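Local coordinates for gentamicin resistance protein (PDB 6CTZ), which probably confers aminoglycoside resistance by transferring a nucleotide phosphate to the 2''-hydroxyl of drugs such as gentamicin and kanamycin, at residues L160-R171 and I286-F297. The protein carries 2 engineered substitutions. Residues are numbered along the deposited sequence; the frame is centred on the assembly and turned at random.
Sequences LDESLRDYLTLR and IELLEEDKANNF. Unlike the reference sequence in segment 286-297: I286 (reference Leu). With KAN (kanamycin a), chain E.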
loop_
_atom_site.group_PDB
_atom_site.type_symbol
_atom_site.label_atom_id
_atom_site.label_comp_id
_atom_site.label_asym_id
_atom_site.label_seq_id
_atom_site.Cartn_x
_atom_site.Cartn_y
_atom_site.Cartn_z
ATOM N N LEU A 160 -20.559 3.094 17.856
ATOM C CA LEU A 160 -21.515 3.055 16.780
ATOM C C LEU A 160 -22.987 2.965 17.135
ATOM O O LEU A 160 -23.335 2.402 18.117
ATOM C CB LEU A 160 -21.221 1.877 15.824
ATOM C CG LEU A 160 -19.772 1.559 15.451
ATOM C CD1 LEU A 160 -19.733 0.352 14.550
ATOM C CD2 LEU A 160 -19.220 2.745 14.716
ATOM N N ASP A 161 -23.776 3.519 16.255
ATOM C CA ASP A 161 -25.182 3.160 16.279
ATOM C C ASP A 161 -25.295 1.662 16.044
ATOM O O ASP A 161 -24.538 1.077 15.266
ATOM C CB ASP A 161 -25.939 3.917 15.192
ATOM C CG ASP A 161 -26.010 5.402 15.463
ATOM O OD1 ASP A 161 -26.072 5.787 16.650
ATOM O OD2 ASP A 161 -26.001 6.181 14.488
ATOM N N GLU A 162 -26.225 1.028 16.759
ATOM C CA GLU A 162 -26.366 -0.420 16.632
ATOM C C GLU A 162 -26.631 -0.848 15.193
ATOM O O GLU A 162 -26.245 -1.955 14.799
ATOM C CB GLU A 162 -27.436 -0.940 17.590
ATOM C CG GLU A 162 -26.952 -0.851 19.021
ATOM C CD GLU A 162 -28.006 -1.128 20.064
ATOM O OE1 GLU A 162 -29.171 -1.414 19.706
ATOM O OE2 GLU A 162 -27.654 -1.045 21.263
ATOM N N SER A 163 -27.261 0.010 14.389
ATOM C CA SER A 163 -27.500 -0.342 12.991
ATOM C C SER A 163 -26.197 -0.424 12.199
ATOM O O SER A 163 -26.059 -1.269 11.303
ATOM C CB SER A 163 -28.438 0.675 12.354
ATOM O OG SER A 163 -27.854 1.963 12.383
ATOM N N LEU A 164 -25.216 0.423 12.501
ATOM C CA LEU A 164 -23.919 0.384 11.831
ATOM C C LEU A 164 -23.163 -0.804 12.347
ATOM O O LEU A 164 -22.467 -1.421 11.580
ATOM C CB LEU A 164 -23.173 1.682 11.993
ATOM C CG LEU A 164 -21.842 1.777 11.229
ATOM C CD1 LEU A 164 -21.991 1.547 9.730
ATOM C CD2 LEU A 164 -21.275 3.154 11.470
ATOM N N ARG A 165 -23.291 -1.136 13.641
ATOM C CA ARG A 165 -22.705 -2.367 14.164
ATOM C C ARG A 165 -23.263 -3.586 13.440
ATOM O O ARG A 165 -22.510 -4.494 13.069
ATOM C CB ARG A 165 -22.955 -2.488 15.670
ATOM C CG ARG A 165 -22.336 -3.742 16.278
ATOM C CD ARG A 165 -22.581 -3.816 17.771
ATOM N NE ARG A 165 -23.965 -4.150 18.077
ATOM C CZ ARG A 165 -24.542 -3.925 19.254
ATOM N NH1 ARG A 165 -23.862 -3.340 20.239
ATOM N NH2 ARG A 165 -25.808 -4.267 19.438
ATOM N N ASP A 166 -24.583 -3.616 13.225
ATOM C CA ASP A 166 -25.197 -4.726 12.502
ATOM C C ASP A 166 -24.618 -4.851 11.100
ATOM O O ASP A 166 -24.372 -5.963 10.622
ATOM C CB ASP A 166 -26.715 -4.536 12.419
ATOM C CG ASP A 166 -27.400 -4.569 13.779
ATOM O OD1 ASP A 166 -26.797 -5.055 14.762
ATOM O OD2 ASP A 166 -28.558 -4.109 13.858
ATOM N N TYR A 167 -24.405 -3.719 10.424
ATOM C CA TYR A 167 -23.789 -3.731 9.099
ATOM C C TYR A 167 -22.383 -4.319 9.148
ATOM O O TYR A 167 -22.033 -5.186 8.342
ATOM C CB TYR A 167 -23.759 -2.312 8.528
ATOM C CG TYR A 167 -22.886 -2.151 7.308
ATOM C CD1 TYR A 167 -23.317 -2.591 6.067
ATOM C CD2 TYR A 167 -21.627 -1.557 7.396
ATOM C CE1 TYR A 167 -22.519 -2.448 4.938
ATOM C CE2 TYR A 167 -20.823 -1.409 6.273
ATOM C CZ TYR A 167 -21.279 -1.856 5.045
ATOM O OH TYR A 167 -20.496 -1.719 3.925
ATOM N N LEU A 168 -21.560 -3.866 10.094
ATOM C CA LEU A 168 -20.200 -4.382 10.168
ATOM C C LEU A 168 -20.176 -5.873 10.479
ATOM O O LEU A 168 -19.367 -6.613 9.914
ATOM C CB LEU A 168 -19.375 -3.592 11.181
ATOM C CG LEU A 168 -19.009 -2.168 10.767
ATOM C CD1 LEU A 168 -18.203 -1.525 11.871
ATOM C CD2 LEU A 168 -18.224 -2.155 9.457
ATOM N N THR A 169 -21.028 -6.336 11.395
ATOM C CA THR A 169 -21.076 -7.766 11.679
ATOM C C THR A 169 -21.456 -8.559 10.435
ATOM O O THR A 169 -20.889 -9.627 10.166
ATOM C CB THR A 169 -22.064 -8.033 12.811
ATOM O OG1 THR A 169 -21.625 -7.345 13.987
ATOM C CG2 THR A 169 -22.160 -9.527 13.094
ATOM N N LEU A 170 -22.413 -8.041 9.658
ATOM C CA LEU A 170 -22.801 -8.676 8.402
ATOM C C LEU A 170 -21.616 -8.777 7.452
ATOM O O LEU A 170 -21.397 -9.820 6.827
ATOM C CB LEU A 170 -23.921 -7.865 7.752
ATOM C CG LEU A 170 -24.305 -8.261 6.324
ATOM C CD1 LEU A 170 -24.873 -9.674 6.255
ATOM C CD2 LEU A 170 -25.276 -7.252 5.746
ATOM N N ARG A 171 -20.843 -7.695 7.323
ATOM C CA ARG A 171 -19.708 -7.695 6.407
ATOM C C ARG A 171 -18.640 -8.685 6.854
ATOM O O ARG A 171 -18.110 -9.448 6.041
ATOM C CB ARG A 171 -19.132 -6.284 6.278
ATOM C CG ARG A 171 -20.131 -5.252 5.765
ATOM C CD ARG A 171 -20.444 -5.473 4.293
ATOM N NE ARG A 171 -19.395 -4.932 3.420
ATOM C CZ ARG A 171 -19.430 -4.983 2.090
ATOM N NH1 ARG A 171 -20.442 -5.579 1.461
ATOM N NH2 ARG A 171 -18.443 -4.453 1.380
ATOM N N ILE A 286 -15.354 7.335 11.759
ATOM C CA ILE A 286 -16.758 6.985 11.964
ATOM C C ILE A 286 -17.579 7.381 10.743
ATOM O O ILE A 286 -18.442 6.625 10.280
ATOM C CB ILE A 286 -17.296 7.635 13.253
ATOM C CG1 ILE A 286 -16.556 7.103 14.487
ATOM C CG2 ILE A 286 -18.788 7.394 13.387
ATOM C CD1 ILE A 286 -16.989 5.717 14.926
ATOM N N GLU A 287 -17.302 8.563 10.191
ATOM C CA GLU A 287 -18.020 9.024 9.008
ATOM C C GLU A 287 -17.726 8.139 7.801
ATOM O O GLU A 287 -18.624 7.862 6.997
ATOM C CB GLU A 287 -17.649 10.479 8.722
ATOM C CG GLU A 287 -18.627 11.220 7.826
ATOM C CD GLU A 287 -18.363 12.714 7.800
ATOM O OE1 GLU A 287 -19.005 13.424 6.997
ATOM O OE2 GLU A 287 -17.510 13.178 8.588
ATOM N N LEU A 288 -16.474 7.691 7.652
ATOM C CA LEU A 288 -16.132 6.812 6.539
ATOM C C LEU A 288 -16.858 5.476 6.644
ATOM O O LEU A 288 -17.241 4.890 5.625
ATOM C CB LEU A 288 -14.621 6.610 6.477
ATOM C CG LEU A 288 -13.844 7.849 6.042
ATOM C CD1 LEU A 288 -12.357 7.688 6.311
ATOM C CD2 LEU A 288 -14.099 8.131 4.564
ATOM N N LEU A 289 -17.048 4.974 7.869
ATOM C CA LEU A 289 -17.808 3.740 8.050
ATOM C C LEU A 289 -19.260 3.927 7.633
ATOM O O LEU A 289 -19.836 3.064 6.959
ATOM C CB LEU A 289 -17.726 3.274 9.505
ATOM C CG LEU A 289 -16.410 2.663 9.992
ATOM C CD1 LEU A 289 -16.520 2.289 11.462
ATOM C CD2 LEU A 289 -16.044 1.450 9.149
ATOM N N GLU A 290 -19.871 5.047 8.033
ATOM C CA GLU A 290 -21.237 5.340 7.609
ATOM C C GLU A 290 -21.334 5.438 6.091
ATOM O O GLU A 290 -22.287 4.933 5.490
ATOM C CB GLU A 290 -21.726 6.629 8.271
ATOM C CG GLU A 290 -21.764 6.566 9.797
ATOM C CD GLU A 290 -22.235 7.863 10.430
ATOM O OE1 GLU A 290 -23.234 7.835 11.178
ATOM O OE2 GLU A 290 -21.606 8.912 10.180
ATOM N N GLU A 291 -20.339 6.061 5.454
ATOM C CA GLU A 291 -20.349 6.177 3.998
ATOM C C GLU A 291 -20.163 4.821 3.323
ATOM O O GLU A 291 -20.755 4.563 2.270
ATOM C CB GLU A 291 -19.275 7.162 3.538
ATOM C CG GLU A 291 -19.482 8.569 4.073
ATOM C CD GLU A 291 -18.472 9.561 3.534
ATOM O OE1 GLU A 291 -18.776 10.774 3.528
ATOM O OE2 GLU A 291 -17.376 9.133 3.115
ATOM N N ASP A 292 -19.338 3.947 3.906
ATOM C CA ASP A 292 -19.171 2.603 3.358
ATOM C C ASP A 292 -20.509 1.868 3.307
ATOM O O ASP A 292 -20.859 1.255 2.289
ATOM C CB ASP A 292 -18.161 1.830 4.204
ATOM C CG ASP A 292 -17.723 0.535 3.556
ATOM O OD1 ASP A 292 -16.912 0.591 2.612
ATOM O OD2 ASP A 292 -18.171 -0.543 4.000
ATOM N N LYS A 293 -21.278 1.928 4.399
ATOM C CA LYS A 293 -22.586 1.284 4.424
ATOM C C LYS A 293 -23.526 1.913 3.406
ATOM O O LYS A 293 -24.226 1.204 2.673
ATOM C CB LYS A 293 -23.177 1.367 5.831
ATOM C CG LYS A 293 -24.591 0.814 5.951
ATOM C CD LYS A 293 -25.081 0.884 7.391
ATOM C CE LYS A 293 -26.451 0.238 7.559
ATOM N NZ LYS A 293 -27.531 1.005 6.875
ATOM N N ALA A 294 -23.544 3.246 3.335
ATOM C CA ALA A 294 -24.444 3.925 2.408
ATOM C C ALA A 294 -24.086 3.617 0.960
ATOM O O ALA A 294 -24.973 3.484 0.110
ATOM C CB ALA A 294 -24.425 5.431 2.668
ATOM N N ASN A 295 -22.792 3.487 0.661
ATOM C CA ASN A 295 -22.379 3.217 -0.713
ATOM C C ASN A 295 -22.729 1.799 -1.148
ATOM O O ASN A 295 -23.051 1.577 -2.321
ATOM C CB ASN A 295 -20.880 3.460 -0.879
ATOM C CG ASN A 295 -20.517 4.932 -0.819
ATOM O OD1 ASN A 295 -21.378 5.803 -0.957
ATOM N ND2 ASN A 295 -19.237 5.218 -0.621
ATOM N N ASN A 296 -22.676 0.833 -0.233
ATOM C CA ASN A 296 -22.912 -0.558 -0.602
ATOM C C ASN A 296 -24.384 -0.946 -0.605
ATOM O O ASN A 296 -24.795 -1.763 -1.437
ATOM C CB ASN A 296 -22.114 -1.496 0.307
ATOM C CG ASN A 296 -20.629 -1.458 0.011
ATOM O OD1 ASN A 296 -20.221 -1.396 -1.148
ATOM N ND2 ASN A 296 -19.817 -1.484 1.052
ATOM N N PHE A 297 -25.188 -0.390 0.296
ATOM C CA PHE A 297 -26.601 -0.750 0.370
ATOM C C PHE A 297 -27.521 0.461 0.289
ATOM O O PHE A 297 -28.739 0.315 0.377
ATOM C CB PHE A 297 -26.884 -1.539 1.650
ATOM C CG PHE A 297 -26.145 -2.839 1.728
ATOM C CD1 PHE A 297 -26.150 -3.714 0.653
ATOM C CD2 PHE A 297 -25.438 -3.183 2.865
ATOM C CE1 PHE A 297 -25.468 -4.908 0.714
ATOM C CE2 PHE A 297 -24.750 -4.374 2.932
ATOM C CZ PHE A 297 -24.761 -5.238 1.853
HETATM C C1 KAN E . -7.615 6.025 4.235
HETATM C C2 KAN E . -9.118 5.782 4.372
HETATM C C3 KAN E . -9.855 6.553 3.297
HETATM C C4 KAN E . -9.512 8.023 3.475
HETATM C C5 KAN E . -8.006 8.251 3.380
HETATM C C6 KAN E . -7.638 9.708 3.644
HETATM C C7 KAN E . -3.628 3.695 1.636
HETATM C C8 KAN E . -3.637 4.083 3.112
HETATM C C9 KAN E . -5.075 4.326 3.583
HETATM C C10 KAN E . -5.782 5.379 2.729
HETATM C C11 KAN E . -5.705 5.006 1.247
HETATM C C12 KAN E . -4.264 4.796 0.798
HETATM C C13 KAN E . -2.486 3.277 5.094
HETATM C C14 KAN E . -1.236 2.447 5.341
HETATM C C15 KAN E . -1.610 0.963 5.269
HETATM C C16 KAN E . -2.725 0.669 6.266
HETATM C C17 KAN E . -3.893 1.605 6.023
HETATM C C18 KAN E . -4.945 1.396 7.100
HETATM N N1 KAN E . -6.193 9.829 3.590
HETATM N N2 KAN E . -6.323 6.030 0.411
HETATM N N3 KAN E . -2.253 3.442 1.207
HETATM N N4 KAN E . -0.473 0.089 5.532
HETATM O O5 KAN E . -7.261 7.412 4.270
HETATM O O6 KAN E . -9.374 4.382 4.233
HETATM O O7 KAN E . -11.270 6.366 3.414
HETATM O O8 KAN E . -10.176 8.779 2.460
HETATM O O9 KAN E . -7.182 5.419 3.014
HETATM O O10 KAN E . -5.051 4.792 4.942
HETATM O O11 KAN E . -3.028 2.985 3.806
HETATM O O12 KAN E . -3.453 2.952 6.088
HETATM O O13 KAN E . -0.256 2.817 4.367
HETATM O O14 KAN E . -3.209 -0.679 6.140
HETATM O O15 KAN E . -6.046 2.280 6.860
HETATM O O HOH W 1 -24.340 5.661 12.063
#
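Y167 reaches from helix 162-176 onto the C-terminal helix 279-296 and lies flat against K293; the two helices, in the helical lobe of this kinase-like phosphotransferase, cross at 66°. CB of K293 sits over the centre of the Y167 ring, 3.6 Å from the centroid, a CH-pi contact, while the rest of its aliphatic chain runs back past CB of Y167. R171 CG covers the opposite face near the rim, so the ring is clamped between two aliphatic stems. CG of Y167 lies anti to its own backbone N (chi1 167°), which carries the phenol across to D292 and N296. OH of Y167 donates to OD2 of D292 at 2.6 Å, from above the carboxylate plane, and accepts a nearly straight, in-plane bond from ND2 of N296 (3.0 Å). CE1 of Y167 meets CE2 of F297 at 3.6 Å, the rings almost perpendicular and rim to rim. Nearer the start of both segments, L164 sets CD1 against the carbonyl O of L289 and CD2 against CG of E290, and L160 CD2 touches CD1 of I286, Leu in the reference sequence. The buried phenol thus both donates and accepts; OG1 of T263, on helix 251-276, is hydrogen-bonded to OD2 of D292 and NE of R171, whose charge alone may favour the carboxylate.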